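Local coordinates for protein enolase from the environmental genome shotgun sequencing of the Sargasso Sea (PDB 2QGY) that is of unknown function but, as a magnesium-binding member of the enolase superfamily, probably acts on a carboxylate substrate by way of an enolate intermediate, at residues S14-W19 against I39-E44; N32-I37 against A53-F58; S306-A311 against K338-L343. All coordinates share one frame; numbering follows the deposited sequence.

Contacts 1 and 2 belong to the N-terminal capping domain and contact 3 to the barrel domain, following them in the chain. The segments of contacts 1 and 2 alternate in sequence: strand 37-43 pairs with strand 13-21 in contact 1, while the loop leading into it meets the end of strand 48-53 and the following loop in contact 2. Their centres lie about 19 Å apart, and Ile18 CG2 packs on Ile37 CG2. From contact 2 to contact 3 the centres are about 14 Å apart, and Phe36 CE1 meets Ser306 N at 3.4 Å. This touch crosses from capping domain to barrel, whose mouth holds the magnesium ion.

Contact 1. Residues S14-W19 against I39-E44; sequences SRLKIW and IKITTE
Leu16 and Ile41 face each other as a non-hydrogen-bonded pair, their side chains crossing obliquely on one face of the sheet. CG of Leu16 stands anti to its backbone N (chi1 174°), and one of its methyls, CD1, comes within 3.9 Å of Ile41 CG1. One step along, Ile18 and Ile39 pair: the two side chains lie side by side and point the same way, with Ile18 CG1 3.9 Å from Ile39 CG2. This apolar face is covered by helices 60-74 and 99-120.

The other face carries Arg15, Lys17, Lys40 and Thr42. Here Arg15 and Thr42 meet through their CB atoms, while the Arg15 guanidinium extends away from Thr42. Trp19 lies alongside Lys40, bringing CZ3, at the ring edge, to 4.0 Å from Lys40 CB; CG of Lys17, from its own strand, sits over one face of the indole, offset toward the rim. Lys40 NZ forms salt bridges with Glu48 and Glu366, and Trp19 NE1 bonds to Ser370 OG.

Between these faces the backbones run antiparallel at 172°. Lys17 and Lys40 exchange two bonds: Lys17 N reaches Lys40 O at 2.8 Å, and Lys40 N returns to Lys17 O. At the far end the register slips. Thr42 O takes N-H groups from both Ser14, at 2.8 Å, and Arg15, at 3.1 Å, the first in the carbonyl plane and the second tilted 15° from it. Two residues opposite one make this a classic beta bulge. In this chain strand 13-21 lies between strands 37-43 and 373-379, and the bulge is set in the antiparallel sheet of the capping domain, consistent with the N-terminal domain of this family.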
ATOM      1  N   SER A  14      14.286  -9.615 -22.141  1.00 28.10           N
ATOM      2  CA  SER A  14      15.598  -9.050 -22.439  1.00 27.54           C
ATOM      3  C   SER A  14      15.753  -7.570 -22.112  1.00 26.48           C
ATOM      4  O   SER A  14      16.849  -7.134 -21.728  1.00 26.26           O
ATOM      5  CB  SER A  14      16.068  -9.367 -23.867  1.00 27.41           C
ATOM      6  OG  SER A  14      15.196  -8.829 -24.839  1.00 31.70           O
ATOM      7  N   ARG A  15      14.666  -6.801 -22.228  1.00 24.81           N
ATOM      8  CA  ARG A  15      14.802  -5.365 -22.117  1.00 23.95           C
ATOM      9  C   ARG A  15      13.616  -4.719 -21.418  1.00 22.30           C
ATOM     10  O   ARG A  15      12.499  -5.184 -21.559  1.00 21.41           O
ATOM     11  CB  ARG A  15      14.988  -4.759 -23.504  1.00 24.62           C
ATOM     12  CG  ARG A  15      15.690  -3.424 -23.511  1.00 31.15           C
ATOM     13  CD  ARG A  15      16.109  -3.040 -24.952  1.00 37.84           C
ATOM     14  NE  ARG A  15      17.165  -3.915 -25.469  1.00 45.03           N
ATOM     15  CZ  ARG A  15      18.433  -3.547 -25.663  1.00 47.62           C
ATOM     16  NH1 ARG A  15      18.818  -2.302 -25.394  1.00 48.80           N
ATOM     17  NH2 ARG A  15      19.319  -4.427 -26.132  1.00 47.51           N
ATOM     18  N   LEU A  16      13.915  -3.671 -20.645  1.00 20.26           N
ATOM     19  CA  LEU A  16      12.886  -2.818 -20.040  1.00 19.53           C
ATOM     20  C   LEU A  16      13.163  -1.375 -20.394  1.00 19.46           C
ATOM     21  O   LEU A  16      14.289  -0.905 -20.259  1.00 19.14           O
ATOM     22  CB  LEU A  16      12.848  -2.993 -18.513  1.00 19.27           C
ATOM     23  CG  LEU A  16      11.914  -2.075 -17.671  1.00 18.92           C
ATOM     24  CD1 LEU A  16      10.451  -2.355 -17.930  1.00 19.06           C
ATOM     25  CD2 LEU A  16      12.231  -2.238 -16.175  1.00 20.61           C
ATOM     26  N   LYS A  17      12.109  -0.672 -20.802  1.00 19.74           N
ATOM     27  CA  LYS A  17      12.126   0.779 -20.862  1.00 19.45           C
ATOM     28  C   LYS A  17      10.954   1.335 -20.047  1.00 18.23           C
ATOM     29  O   LYS A  17       9.835   0.805 -20.101  1.00 17.37           O
ATOM     30  CB  LYS A  17      11.962   1.221 -22.309  1.00 20.79           C
ATOM     31  CG  LYS A  17      12.103   2.744 -22.547  1.00 26.56           C
ATOM     32  CD  LYS A  17      13.428   3.329 -22.059  1.00 33.04           C
ATOM     33  CE  LYS A  17      13.529   4.844 -22.322  1.00 31.57           C
ATOM     34  NZ  LYS A  17      13.994   5.124 -23.729  1.00 34.88           N
ATOM     35  N   ILE A  18      11.233   2.410 -19.333  1.00 16.58           N
ATOM     36  CA  ILE A  18      10.206   3.119 -18.554  1.00 16.38           C
ATOM     37  C   ILE A  18      10.310   4.597 -18.901  1.00 16.74           C
ATOM     38  O   ILE A  18      11.427   5.146 -18.945  1.00 16.64           O
ATOM     39  CB  ILE A  18      10.412   2.939 -17.023  1.00 16.49           C
ATOM     40  CG1 ILE A  18      10.404   1.476 -16.631  1.00 15.04           C
ATOM     41  CG2 ILE A  18       9.305   3.749 -16.203  1.00 15.27           C
ATOM     42  CD1 ILE A  18      10.735   1.213 -15.135  1.00 17.23           C
ATOM     43  N   TRP A  19       9.162   5.241 -19.136  1.00 16.30           N
ATOM     44  CA  TRP A  19       9.103   6.697 -19.242  1.00 16.63           C
ATOM     45  C   TRP A  19       8.204   7.187 -18.138  1.00 16.98           C
ATOM     46  O   TRP A  19       7.164   6.573 -17.883  1.00 16.05           O
ATOM     47  CB  TRP A  19       8.437   7.123 -20.548  1.00 18.41           C
ATOM     48  CG  TRP A  19       9.152   6.768 -21.804  1.00 19.87           C
ATOM     49  CD1 TRP A  19       9.938   7.599 -22.545  1.00 22.30           C
ATOM     50  CD2 TRP A  19       9.092   5.523 -22.519  1.00 20.94           C
ATOM     51  NE1 TRP A  19      10.404   6.945 -23.666  1.00 22.09           N
ATOM     52  CE2 TRP A  19       9.902   5.669 -23.675  1.00 22.00           C
ATOM     53  CE3 TRP A  19       8.436   4.296 -22.299  1.00 19.92           C
ATOM     54  CZ2 TRP A  19      10.076   4.638 -24.603  1.00 20.76           C
ATOM     55  CZ3 TRP A  19       8.628   3.254 -23.221  1.00 21.66           C
ATOM     56  CH2 TRP A  19       9.417   3.450 -24.369  1.00 21.95           C
ATOM     57  N   ILE A  39       5.563   1.672 -19.569  1.00 15.93           N
ATOM     58  CA  ILE A  39       6.714   0.775 -19.744  1.00 15.81           C
ATOM     59  C   ILE A  39       6.622  -0.025 -21.037  1.00 16.33           C
ATOM     60  O   ILE A  39       5.540  -0.266 -21.563  1.00 16.24           O
ATOM     61  CB  ILE A  39       6.896  -0.185 -18.523  1.00 15.14           C
ATOM     62  CG1 ILE A  39       5.948  -1.396 -18.597  1.00 13.66           C
ATOM     63  CG2 ILE A  39       6.691   0.577 -17.202  1.00 18.39           C
ATOM     64  CD1 ILE A  39       6.239  -2.439 -17.501  1.00 14.87           C
ATOM     65  N   LYS A  40       7.784  -0.446 -21.541  1.00 17.68           N
ATOM     66  CA  LYS A  40       7.816  -1.382 -22.646  1.00 18.39           C
ATOM     67  C   LYS A  40       8.822  -2.463 -22.270  1.00 18.00           C
ATOM     68  O   LYS A  40       9.952  -2.160 -21.911  1.00 17.88           O
ATOM     69  CB  LYS A  40       8.258  -0.687 -23.942  1.00 18.30           C
ATOM     70  CG  LYS A  40       8.071  -1.609 -25.125  1.00 20.23           C
ATOM     71  CD  LYS A  40       8.572  -0.997 -26.455  1.00 21.86           C
ATOM     72  CE  LYS A  40      10.037  -1.244 -26.684  1.00 23.70           C
ATOM     73  NZ  LYS A  40      10.406  -0.633 -28.023  1.00 27.98           N
ATOM     74  N   ILE A  41       8.383  -3.709 -22.350  1.00 18.18           N
ATOM     75  CA  ILE A  41       9.204  -4.890 -22.061  1.00 18.94           C
ATOM     76  C   ILE A  41       9.400  -5.582 -23.405  1.00 20.04           C
ATOM     77  O   ILE A  41       8.449  -5.701 -24.175  1.00 19.19           O
ATOM     78  CB  ILE A  41       8.470  -5.830 -21.076  1.00 19.73           C
ATOM     79  CG1 ILE A  41       8.485  -5.225 -19.650  1.00 19.67           C
ATOM     80  CG2 ILE A  41       9.085  -7.235 -21.093  1.00 20.95           C
ATOM     81  CD1 ILE A  41       7.827  -6.084 -18.579  1.00 19.49           C
ATOM     82  N   THR A  42      10.636  -6.006 -23.687  1.00 21.15           N
ATOM     83  CA  THR A  42      10.948  -6.804 -24.885  1.00 22.18           C
ATOM     84  C   THR A  42      11.409  -8.192 -24.433  1.00 21.77           C
ATOM     85  O   THR A  42      12.267  -8.313 -23.547  1.00 21.29           O
ATOM     86  CB  THR A  42      12.084  -6.157 -25.729  1.00 22.70           C
ATOM     87  OG1 THR A  42      11.789  -4.771 -25.938  1.00 23.24           O
ATOM     88  CG2 THR A  42      12.205  -6.866 -27.124  1.00 22.29           C
ATOM     89  N   THR A  43      10.809  -9.231 -24.999  1.00 22.58           N
ATOM     90  CA  THR A  43      11.243 -10.573 -24.647  1.00 23.79           C
ATOM     91  C   THR A  43      12.494 -10.936 -25.444  1.00 25.70           C
ATOM     92  O   THR A  43      12.858 -10.249 -26.400  1.00 25.01           O
ATOM     93  CB  THR A  43      10.175 -11.636 -24.955  1.00 24.07           C
ATOM     94  OG1 THR A  43      10.055 -11.798 -26.376  1.00 23.80           O
ATOM     95  CG2 THR A  43       8.811 -11.251 -24.345  1.00 23.88           C
ATOM     96  N   GLU A  44      13.098 -12.059 -25.073  1.00 27.09           N
ATOM     97  CA  GLU A  44      14.264 -12.608 -25.770  1.00 28.66           C
ATOM     98  C   GLU A  44      13.952 -12.921 -27.246  1.00 28.91           C
ATOM     99  O   GLU A  44      14.830 -12.824 -28.118  1.00 29.59           O
ATOM    100  CB  GLU A  44      14.717 -13.867 -25.043  1.00 29.29           C
ATOM    101  CG  GLU A  44      16.138 -14.252 -25.302  1.00 34.41           C
ATOM    102  CD  GLU A  44      16.644 -15.253 -24.291  1.00 40.14           C
ATOM    103  OE1 GLU A  44      16.106 -16.394 -24.247  1.00 42.27           O
ATOM    104  OE2 GLU A  44      17.579 -14.887 -23.542  1.00 41.49           O
TER

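Contact 2. Residues N32-I37 against A53-F58; sequences NTKKFI and AFSINF
The first torsion of Lys34 (chi1 54°) puts CG between its backbone N and carbonyl carbon, and that of Ser55 (chi1 68°) does the same for OG. The lysine chain bends at chi3 and ends with NZ at Ser55 O, to which it donates at 2.8 Å, 21° out of the carbonyl plane. Ser55 OG lies at Lys35 O and gives it its proton across a very short 2.4 Å, a length to treat with caution. The Lys34 side chain crosses that of Phe54 at about a right angle, NZ coming obliquely to 3.3 Å from CE1.

Water 1 accepts from both Lys34 NZ and Ser55 N, while water 2 bridges Ile37 N and Ala53 O. Beside these polar groups, Ile37 CD1 packs on Ser55 CB at 3.5 Å, and Ala53 N bonds to Ile37 O at 3.0 Å.

Lys34 NZ also donates to Trp304 O. The ammonium is therefore held in a buried setting by two carbonyls and a water, with the Trp304 ring in cation-pi contact, which probably offsets part of the cost of burying its charge and ties the capping domain to the barrel.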
ATOM      1  N   ASN A  32      -3.595  20.411 -15.744  1.00 21.05           N
ATOM      2  CA  ASN A  32      -2.277  19.806 -15.980  1.00 21.23           C
ATOM      3  C   ASN A  32      -2.543  18.313 -16.052  1.00 21.05           C
ATOM      4  O   ASN A  32      -3.380  17.784 -15.302  1.00 21.86           O
ATOM      5  CB  ASN A  32      -1.281  20.109 -14.850  1.00 20.84           C
ATOM      6  CG  ASN A  32      -1.113  21.609 -14.587  1.00 23.66           C
ATOM      7  OD1 ASN A  32      -0.786  22.374 -15.486  1.00 26.32           O
ATOM      8  ND2 ASN A  32      -1.341  22.025 -13.334  1.00 23.49           N
ATOM      9  N   THR A  33      -1.905  17.639 -16.993  1.00 19.42           N
ATOM     10  CA  THR A  33      -1.894  16.182 -16.981  1.00 19.32           C
ATOM     11  C   THR A  33      -1.040  15.725 -15.811  1.00 19.20           C
ATOM     12  O   THR A  33      -0.078  16.390 -15.439  1.00 18.72           O
ATOM     13  CB  THR A  33      -1.318  15.624 -18.279  1.00 19.84           C
ATOM     14  OG1 THR A  33       0.043  16.064 -18.393  1.00 20.97           O
ATOM     15  CG2 THR A  33      -2.157  16.139 -19.455  1.00 20.00           C
ATOM     16  N   LYS A  34      -1.407  14.598 -15.197  1.00 18.76           N
ATOM     17  CA  LYS A  34      -0.546  14.035 -14.155  1.00 18.56           C
ATOM     18  C   LYS A  34       0.657  13.426 -14.868  1.00 18.06           C
ATOM     19  O   LYS A  34       0.617  13.234 -16.088  1.00 18.68           O
ATOM     20  CB  LYS A  34      -1.305  12.959 -13.345  1.00 18.16           C
ATOM     21  CG  LYS A  34      -1.909  11.883 -14.199  1.00 18.34           C
ATOM     22  CD  LYS A  34      -2.716  10.778 -13.446  1.00 19.47           C
ATOM     23  CE  LYS A  34      -1.918  10.192 -12.301  1.00 19.28           C
ATOM     24  NZ  LYS A  34      -2.400   8.848 -11.858  1.00 16.11           N
ATOM     25  N   LYS A  35       1.715  13.117 -14.126  1.00 17.54           N
ATOM     26  CA  LYS A  35       2.835  12.350 -14.679  1.00 16.82           C
ATOM     27  C   LYS A  35       2.353  10.900 -14.910  1.00 18.02           C
ATOM     28  O   LYS A  35       1.708  10.296 -14.023  1.00 18.20           O
ATOM     29  CB  LYS A  35       4.037  12.369 -13.736  1.00 16.80           C
ATOM     30  CG  LYS A  35       4.513  13.767 -13.371  1.00 18.57           C
ATOM     31  CD  LYS A  35       5.875  13.725 -12.678  1.00 19.46           C
ATOM     32  CE  LYS A  35       6.417  15.131 -12.352  1.00 20.99           C
ATOM     33  NZ  LYS A  35       5.525  15.898 -11.444  1.00 23.90           N
ATOM     34  N   PHE A  36       2.604  10.349 -16.101  1.00 16.44           N
ATOM     35  CA  PHE A  36       2.246   8.951 -16.381  1.00 16.45           C
ATOM     36  C   PHE A  36       3.519   8.093 -16.332  1.00 16.84           C
ATOM     37  O   PHE A  36       4.605   8.605 -16.562  1.00 16.86           O
ATOM     38  CB  PHE A  36       1.587   8.849 -17.767  1.00 15.69           C
ATOM     39  CG  PHE A  36       0.418   9.791 -17.958  1.00 18.87           C
ATOM     40  CD1 PHE A  36      -0.671   9.749 -17.099  1.00 16.79           C
ATOM     41  CD2 PHE A  36       0.396  10.696 -19.016  1.00 20.06           C
ATOM     42  CE1 PHE A  36      -1.787  10.594 -17.308  1.00 20.15           C
ATOM     43  CE2 PHE A  36      -0.689  11.533 -19.226  1.00 21.33           C
ATOM     44  CZ  PHE A  36      -1.780  11.492 -18.368  1.00 19.23           C
ATOM     45  N   ILE A  37       3.352   6.805 -16.047  1.00 15.94           N
ATOM     46  CA  ILE A  37       4.439   5.843 -15.997  1.00 15.63           C
ATOM     47  C   ILE A  37       4.069   4.772 -17.005  1.00 15.21           C
ATOM     48  O   ILE A  37       3.178   3.977 -16.769  1.00 14.02           O
ATOM     49  CB  ILE A  37       4.568   5.211 -14.593  1.00 15.18           C
ATOM     50  CG1 ILE A  37       4.750   6.316 -13.536  1.00 14.92           C
ATOM     51  CG2 ILE A  37       5.678   4.121 -14.592  1.00 14.08           C
ATOM     52  CD1 ILE A  37       4.639   5.812 -12.051  1.00 15.51           C
ATOM     53  N   ALA A  53       1.544   1.983 -15.250  1.00 14.22           N
ATOM     54  CA  ALA A  53       1.301   1.916 -13.802  1.00 13.33           C
ATOM     55  C   ALA A  53       0.478   3.116 -13.393  1.00 14.39           C
ATOM     56  O   ALA A  53       0.672   4.218 -13.937  1.00 15.58           O
ATOM     57  CB  ALA A  53       2.626   1.972 -13.016  1.00 13.15           C
ATOM     58  N   PHE A  54      -0.417   2.907 -12.429  1.00 13.23           N
ATOM     59  CA  PHE A  54      -1.148   4.034 -11.882  1.00 14.70           C
ATOM     60  C   PHE A  54      -0.170   4.907 -11.086  1.00 14.97           C
ATOM     61  O   PHE A  54       0.395   4.471 -10.099  1.00 14.64           O
ATOM     62  CB  PHE A  54      -2.334   3.576 -11.038  1.00 14.40           C
ATOM     63  CG  PHE A  54      -2.983   4.703 -10.333  1.00 14.82           C
ATOM     64  CD1 PHE A  54      -3.790   5.574 -11.033  1.00 16.49           C
ATOM     65  CD2 PHE A  54      -2.714   4.939  -9.005  1.00 17.88           C
ATOM     66  CE1 PHE A  54      -4.392   6.650 -10.406  1.00 16.66           C
ATOM     67  CE2 PHE A  54      -3.307   6.048  -8.338  1.00 17.46           C
ATOM     68  CZ  PHE A  54      -4.129   6.896  -9.055  1.00 17.99           C
ATOM     69  N   SER A  55       0.041   6.137 -11.526  1.00 16.06           N
ATOM     70  CA  SER A  55       1.094   6.968 -10.911  1.00 17.37           C
ATOM     71  C   SER A  55       0.560   7.812  -9.771  1.00 17.64           C
ATOM     72  O   SER A  55      -0.603   8.207  -9.776  1.00 18.29           O
ATOM     73  CB  SER A  55       1.778   7.868 -11.950  1.00 18.98           C
ATOM     74  OG  SER A  55       0.865   8.830 -12.388  1.00 24.27           O
ATOM     75  N   ILE A  56       1.420   8.086  -8.788  1.00 17.08           N
ATOM     76  CA  ILE A  56       0.997   8.733  -7.537  1.00 17.92           C
ATOM     77  C   ILE A  56       2.029   9.801  -7.263  1.00 17.58           C
ATOM     78  O   ILE A  56       3.225   9.547  -7.398  1.00 16.44           O
ATOM     79  CB  ILE A  56       0.892   7.747  -6.349  1.00 17.33           C
ATOM     80  CG1 ILE A  56       0.096   6.494  -6.739  1.00 19.39           C
ATOM     81  CG2 ILE A  56       0.185   8.441  -5.165  1.00 17.63           C
ATOM     82  CD1 ILE A  56       0.150   5.327  -5.697  1.00 19.84           C
ATOM     83  N   ASN A  57       1.551  11.005  -6.953  1.00 18.01           N
ATOM     84  CA  ASN A  57       2.425  12.179  -6.785  1.00 19.26           C
ATOM     85  C   ASN A  57       3.542  11.887  -5.781  1.00 19.21           C
ATOM     86  O   ASN A  57       3.284  11.340  -4.711  1.00 18.74           O
ATOM     87  CB  ASN A  57       1.579  13.397  -6.364  1.00 20.61           C
ATOM     88  CG  ASN A  57       2.293  14.740  -6.556  1.00 23.28           C
ATOM     89  OD1 ASN A  57       1.866  15.749  -5.975  1.00 32.40           O
ATOM     90  ND2 ASN A  57       3.371  14.765  -7.336  1.00 26.11           N
ATOM     91  N   PHE A  58       4.780  12.242  -6.138  1.00 19.42           N
ATOM     92  CA  PHE A  58       6.011  12.006  -5.304  1.00 19.73           C
ATOM     93  C   PHE A  58       6.507  10.554  -5.223  1.00 19.87           C
ATOM     94  O   PHE A  58       7.522  10.268  -4.555  1.00 20.44           O
ATOM     95  CB  PHE A  58       5.912  12.644  -3.894  1.00 20.93           C
ATOM     96  CG  PHE A  58       5.786  14.145  -3.936  1.00 22.99           C
ATOM     97  CD1 PHE A  58       6.913  14.953  -4.151  1.00 26.11           C
ATOM     98  CD2 PHE A  58       4.546  14.739  -3.826  1.00 20.41           C
ATOM     99  CE1 PHE A  58       6.784  16.348  -4.226  1.00 27.25           C
ATOM    100  CE2 PHE A  58       4.405  16.116  -3.904  1.00 25.59           C
ATOM    101  CZ  PHE A  58       5.523  16.925  -4.093  1.00 25.55           C
TER
HETATM  102  O   HOH W   1      -1.386   7.131 -13.894  1.00 14.76           O
HETATM  103  O   HOH W   2       0.418   6.380 -15.555  1.00 16.21           O

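Contact 3. Residues S306-A311 against K338-L343; sequences SMSVSA and KKFCEL
Ser308 meets three residues of segment 338-343: Phe340 at its hydroxyl, Cys341 at its CB and Leu343 close to its CA. Its chi1 of 65° sets OG between the backbone N and the carbonyl carbon. From there OG approaches the edge of the Phe340 ring, near the ring plane, at 3.6 Å from CE1. The next ring atom, CZ, lies 3.8 Å from the same oxygen, so the hydroxyl sits against the CE1-CZ side of the ring.

In Cys341, SG is anti to the backbone N (chi1 -179°) and lies 3.7 Å from Ser308 CB, while the serine hydroxyl is turned to the phenylalanine. Leu343 closes in with one branch, its CD2 lying 4.1 Å from Ser308 CA. Met307 O is buried by this contact without a hydrogen-bond partner in the model; Leu343 CD2 packs against it at 3.4 Å.

No hydrogen bond joins the two segments. Within 306-311, Ser308 OG donates to Ser306 OG at 2.6 Å. Ser308 N also bonds to Ser306 OG, at 2.9 Å, and this backbone bond makes an ST turn. Ser306 OG pairs as well with Glu52 OE1, which accepts from Ser310 N too. Through Glu52, strand 48-53 of the capping domain holds the start of the helix.

Ser308 occupies the N-cap position of helix 309-320, without a capping bond from its side chain. The start of that helix lies against the loop between helix 334-338 and strand 345-348; Ile334 and Ser337 pack on Leu343, and Ile38 of strand 37-43 touches both Ser308 and Phe340.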
ATOM      1  N   SER A 306      -2.926   7.676 -18.496  1.00 16.03           N
ATOM      2  CA  SER A 306      -2.974   8.121 -19.908  1.00 16.56           C
ATOM      3  C   SER A 306      -4.136   7.473 -20.628  1.00 15.75           C
ATOM      4  O   SER A 306      -4.627   6.436 -20.216  1.00 15.43           O
ATOM      5  CB  SER A 306      -1.701   7.788 -20.648  1.00 15.66           C
ATOM      6  OG  SER A 306      -1.792   6.506 -21.264  1.00 20.51           O
ATOM      7  N   MET A 307      -4.561   8.085 -21.730  1.00 16.57           N
ATOM      8  CA  MET A 307      -5.617   7.482 -22.535  1.00 16.99           C
ATOM      9  C   MET A 307      -5.022   6.579 -23.620  1.00 17.59           C
ATOM     10  O   MET A 307      -5.686   6.282 -24.629  1.00 17.87           O
ATOM     11  CB  MET A 307      -6.591   8.547 -23.119  1.00 16.84           C
ATOM     12  CG  MET A 307      -7.508   9.304 -22.090  1.00 16.72           C
ATOM     13  SD  MET A 307      -8.713   8.212 -21.291  1.00  8.31           S
ATOM     14  CE  MET A 307      -7.895   7.912 -19.716  1.00 17.07           C
ATOM     15  N   SER A 308      -3.786   6.113 -23.396  1.00 15.97           N
ATOM     16  CA  SER A 308      -3.121   5.192 -24.296  1.00 15.96           C
ATOM     17  C   SER A 308      -3.160   3.773 -23.720  1.00 15.71           C
ATOM     18  O   SER A 308      -4.182   3.085 -23.862  1.00 17.20           O
ATOM     19  CB  SER A 308      -1.686   5.681 -24.629  1.00 16.69           C
ATOM     20  OG  SER A 308      -0.786   5.701 -23.508  1.00 17.77           O
ATOM     21  N   VAL A 309      -2.099   3.353 -23.042  1.00 15.95           N
ATOM     22  CA  VAL A 309      -1.941   1.935 -22.609  1.00 16.11           C
ATOM     23  C   VAL A 309      -3.000   1.533 -21.557  1.00 16.45           C
ATOM     24  O   VAL A 309      -3.729   0.549 -21.737  1.00 17.55           O
ATOM     25  CB  VAL A 309      -0.493   1.646 -22.084  1.00 16.52           C
ATOM     26  CG1 VAL A 309      -0.349   0.210 -21.687  1.00 16.01           C
ATOM     27  CG2 VAL A 309       0.557   1.976 -23.171  1.00 16.61           C
ATOM     28  N   SER A 310      -3.104   2.305 -20.487  1.00 16.22           N
ATOM     29  CA  SER A 310      -4.150   2.053 -19.464  1.00 15.58           C
ATOM     30  C   SER A 310      -5.558   2.040 -20.054  1.00 15.20           C
ATOM     31  O   SER A 310      -6.348   1.127 -19.755  1.00 15.22           O
ATOM     32  CB  SER A 310      -4.093   3.095 -18.364  1.00 15.72           C
ATOM     33  OG  SER A 310      -2.900   2.988 -17.626  1.00 16.43           O
ATOM     34  N   ALA A 311      -5.890   3.031 -20.877  1.00 15.14           N
ATOM     35  CA  ALA A 311      -7.245   3.049 -21.464  1.00 16.41           C
ATOM     36  C   ALA A 311      -7.500   1.798 -22.307  1.00 16.06           C
ATOM     37  O   ALA A 311      -8.589   1.218 -22.248  1.00 16.65           O
ATOM     38  CB  ALA A 311      -7.532   4.361 -22.269  1.00 16.58           C
ATOM     39  N   LYS A 338      -2.791  11.413 -27.807  1.00 19.53           N
ATOM     40  CA  LYS A 338      -2.622  11.291 -29.258  1.00 20.80           C
ATOM     41  C   LYS A 338      -1.286  11.840 -29.764  1.00 21.14           C
ATOM     42  O   LYS A 338      -0.831  11.474 -30.856  1.00 22.30           O
ATOM     43  CB  LYS A 338      -3.780  11.953 -29.977  1.00 20.66           C
ATOM     44  CG  LYS A 338      -5.069  11.126 -29.904  1.00 20.10           C
ATOM     45  CD  LYS A 338      -6.150  11.744 -30.744  1.00 23.96           C
ATOM     46  CE  LYS A 338      -7.309  10.780 -30.897  1.00 29.60           C
ATOM     47  NZ  LYS A 338      -8.462  11.494 -31.527  1.00 34.69           N
ATOM     48  N   LYS A 339      -0.663  12.714 -28.987  1.00 21.48           N
ATOM     49  CA  LYS A 339       0.666  13.241 -29.356  1.00 21.68           C
ATOM     50  C   LYS A 339       1.688  12.129 -29.552  1.00 22.23           C
ATOM     51  O   LYS A 339       2.566  12.225 -30.422  1.00 22.61           O
ATOM     52  CB  LYS A 339       1.191  14.235 -28.324  1.00 22.14           C
ATOM     53  CG  LYS A 339       0.451  15.555 -28.234  1.00 23.18           C
ATOM     54  CD  LYS A 339       1.013  16.353 -27.055  1.00 26.63           C
ATOM     55  CE  LYS A 339       0.330  17.713 -26.923  1.00 32.24           C
ATOM     56  NZ  LYS A 339       0.742  18.621 -28.017  1.00 34.21           N
ATOM     57  N   PHE A 340       1.603  11.075 -28.740  1.00 20.73           N
ATOM     58  CA  PHE A 340       2.604  10.015 -28.819  1.00 20.23           C
ATOM     59  C   PHE A 340       2.015   8.637 -29.155  1.00 20.18           C
ATOM     60  O   PHE A 340       2.756   7.703 -29.379  1.00 20.99           O
ATOM     61  CB  PHE A 340       3.433   9.965 -27.518  1.00 20.08           C
ATOM     62  CG  PHE A 340       2.605   9.620 -26.297  1.00 18.49           C
ATOM     63  CD1 PHE A 340       2.375   8.288 -25.952  1.00 20.31           C
ATOM     64  CD2 PHE A 340       2.053  10.629 -25.523  1.00 18.01           C
ATOM     65  CE1 PHE A 340       1.603   7.978 -24.827  1.00 18.61           C
ATOM     66  CE2 PHE A 340       1.283  10.335 -24.393  1.00 19.81           C
ATOM     67  CZ  PHE A 340       1.061   9.000 -24.053  1.00 18.14           C
ATOM     68  N   CYS A 341       0.689   8.505 -29.178  1.00 21.15           N
ATOM     69  CA  CYS A 341       0.078   7.184 -29.405  1.00 21.37           C
ATOM     70  C   CYS A 341      -1.002   7.295 -30.472  1.00 22.12           C
ATOM     71  O   CYS A 341      -1.844   8.175 -30.394  1.00 20.78           O
ATOM     72  CB  CYS A 341      -0.550   6.631 -28.106  1.00 21.08           C
ATOM     73  SG  CYS A 341      -1.329   4.980 -28.243  1.00 23.23           S
ATOM     74  N   GLU A 342      -0.966   6.398 -31.456  1.00 22.44           N
ATOM     75  CA  GLU A 342      -2.086   6.256 -32.396  1.00 24.12           C
ATOM     76  C   GLU A 342      -3.111   5.383 -31.689  1.00 22.09           C
ATOM     77  O   GLU A 342      -3.036   4.154 -31.713  1.00 22.33           O
ATOM     78  CB  GLU A 342      -1.601   5.660 -33.733  1.00 23.64           C
ATOM     79  CG  GLU A 342      -0.652   6.607 -34.479  1.00 27.36           C
ATOM     80  CD  GLU A 342       0.102   5.986 -35.681  1.00 28.70           C
ATOM     81  OE1 GLU A 342       1.097   6.618 -36.106  1.00 32.20           O
ATOM     82  OE2 GLU A 342      -0.260   4.888 -36.197  1.00 33.42           O
ATOM     83  N   LEU A 343      -4.042   6.029 -30.994  1.00 21.44           N
ATOM     84  CA  LEU A 343      -4.892   5.319 -30.025  1.00 21.17           C
ATOM     85  C   LEU A 343      -5.622   4.131 -30.626  1.00 21.53           C
ATOM     86  O   LEU A 343      -6.137   4.225 -31.744  1.00 21.49           O
ATOM     87  CB  LEU A 343      -5.913   6.266 -29.389  1.00 20.42           C
ATOM     88  CG  LEU A 343      -5.373   7.509 -28.690  1.00 20.12           C
ATOM     89  CD1 LEU A 343      -6.529   8.268 -28.040  1.00 19.37           C
ATOM     90  CD2 LEU A 343      -4.312   7.157 -27.658  1.00 21.64           C
TER